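Local coordinates for protein endonuclease V (Streptomyces avermitilis, PDB 3GOC) that probably repairs deaminated DNA, using magnesium to cut the strand at the second phosphodiester bond 3' to a deoxyinosine, at residues L201-K206 and P210-R215. Residues are numbered along the deposited sequence; the frame is centred on the assembly and turned at random.
Sequences LALTPK and PETTRR
With CG set anti to its own carbonyl carbon (chi1 -69°), Leu203 sends its two methyls across the side chain of Thr212 at roughly a right angle; CD1 lies 3.6 Å from Thr212 OG1, and both methyls also meet Thr212 CG2. The same first-torsion choice in Glu211 (chi1 -72°), followed by an extended chain, brings its carboxylate within a water's span of Lys206. The backbones join where Glu211 N donates to Leu203 O at 3.0 Å. Pro210 CA adds a CH...O contact to that oxygen, while Pro210 CB packs on Leu203 CB at 3.9 Å. Thr204 turns CG2 onto the proline ring, 3.5 Å from Pro210 N, and its OG1 is hydrogen-bonded to Thr200 O and Arg157 NH2. Acid and lysine meet through solvent, Lys206 NZ standing 4.8 Å from Glu211 OE2: one water links these two atoms, and a second ties OE2 to Lys206 N, so two bridges hold one carboxylate oxygen. Leu203 and Thr212 continue inward onto Val42 and Val112 of the central sheet. The whole is a short helix-loop-helix connection, Pro210 serving as N-cap residue of helix 211-228, which is laid against the RNase H-like sheet and carries Asp217, a magnesium ligand of the active site.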
# COMPACT_ATOMS: atom_id res chain seq x y z
N LEU A 201 3.16 -2.66 -2.21
CA LEU A 201 1.89 -2.71 -2.95
C LEU A 201 1.53 -1.32 -3.46
O LEU A 201 1.08 -1.17 -4.59
CB LEU A 201 0.76 -3.24 -2.06
CG LEU A 201 0.82 -4.72 -1.66
CD1 LEU A 201 -0.36 -5.04 -0.74
CD2 LEU A 201 0.78 -5.60 -2.91
N ALA A 202 1.73 -0.31 -2.62
CA ALA A 202 1.40 1.06 -3.02
C ALA A 202 2.26 1.54 -4.18
O ALA A 202 1.89 2.46 -4.90
CB ALA A 202 1.54 2.00 -1.83
N LEU A 203 3.42 0.90 -4.37
CA LEU A 203 4.33 1.27 -5.46
C LEU A 203 4.13 0.41 -6.70
O LEU A 203 4.81 0.61 -7.71
CB LEU A 203 5.78 1.14 -4.99
CG LEU A 203 6.23 2.16 -3.94
CD1 LEU A 203 7.60 1.77 -3.37
CD2 LEU A 203 6.31 3.53 -4.60
N THR A 204 3.20 -0.53 -6.62
CA THR A 204 2.94 -1.45 -7.74
C THR A 204 1.49 -1.55 -8.23
O THR A 204 1.03 -2.63 -8.59
CB THR A 204 3.41 -2.87 -7.37
OG1 THR A 204 2.84 -3.26 -6.12
CG2 THR A 204 4.93 -2.92 -7.24
N PRO A 205 0.75 -0.43 -8.26
CA PRO A 205 -0.63 -0.55 -8.73
C PRO A 205 -0.73 -0.96 -10.20
O PRO A 205 -1.71 -1.57 -10.62
CB PRO A 205 -1.19 0.85 -8.49
CG PRO A 205 -0.00 1.72 -8.75
CD PRO A 205 1.10 0.98 -8.01
N LYS A 206 0.31 -0.65 -10.98
CA LYS A 206 0.32 -0.94 -12.41
C LYS A 206 1.30 -2.04 -12.84
O LYS A 206 0.98 -2.82 -13.73
CB LYS A 206 0.65 0.33 -13.19
CG LYS A 206 -0.22 1.53 -12.83
CD LYS A 206 0.29 2.79 -13.51
CE LYS A 206 -0.48 4.02 -13.05
NZ LYS A 206 0.05 5.26 -13.68
N PRO A 210 8.26 -2.32 -8.29
CA PRO A 210 7.98 -1.00 -7.72
C PRO A 210 8.43 0.13 -8.63
O PRO A 210 9.50 0.06 -9.23
CB PRO A 210 8.76 -1.01 -6.41
CG PRO A 210 8.68 -2.43 -5.99
CD PRO A 210 8.93 -3.18 -7.29
N GLU A 211 7.62 1.18 -8.74
CA GLU A 211 7.97 2.31 -9.60
C GLU A 211 9.28 2.95 -9.17
O GLU A 211 10.00 3.51 -9.99
CB GLU A 211 6.83 3.33 -9.63
CG GLU A 211 5.63 2.82 -10.43
CD GLU A 211 4.59 3.88 -10.71
OE1 GLU A 211 4.96 5.03 -11.00
OE2 GLU A 211 3.38 3.54 -10.65
N THR A 212 9.59 2.87 -7.88
CA THR A 212 10.85 3.42 -7.37
C THR A 212 12.04 2.71 -8.03
O THR A 212 13.03 3.35 -8.39
CB THR A 212 10.95 3.26 -5.84
OG1 THR A 212 10.55 1.93 -5.46
CG2 THR A 212 10.06 4.28 -5.15
N THR A 213 11.94 1.39 -8.19
CA THR A 213 13.02 0.63 -8.81
C THR A 213 13.08 0.91 -10.30
O THR A 213 14.15 1.10 -10.86
CB THR A 213 12.83 -0.88 -8.59
OG1 THR A 213 12.99 -1.17 -7.20
CG2 THR A 213 13.85 -1.68 -9.39
N ARG A 214 11.91 0.94 -10.94
CA ARG A 214 11.86 1.22 -12.37
C ARG A 214 12.54 2.55 -12.69
O ARG A 214 13.34 2.64 -13.62
CB ARG A 214 10.40 1.22 -12.84
CG ARG A 214 9.79 -0.18 -12.94
CD ARG A 214 8.28 -0.12 -13.13
NE ARG A 214 7.91 0.76 -14.23
CZ ARG A 214 7.86 0.38 -15.51
NH1 ARG A 214 8.15 -0.87 -15.85
NH2 ARG A 214 7.52 1.26 -16.44
N ARG A 215 12.22 3.58 -11.90
CA ARG A 215 12.80 4.91 -12.09
C ARG A 215 14.30 4.96 -11.83
O ARG A 215 15.07 5.48 -12.63
CB ARG A 215 12.13 5.92 -11.15
CG ARG A 215 10.63 6.06 -11.30
CD ARG A 215 10.29 6.93 -12.46
NE ARG A 215 8.86 7.26 -12.47
CZ ARG A 215 8.27 7.92 -13.47
NH1 ARG A 215 8.99 8.30 -14.51
NH2 ARG A 215 6.98 8.17 -13.42
O HOH W 1 2.76 0.55 -10.55
O HOH W 2 1.87 5.90 -11.49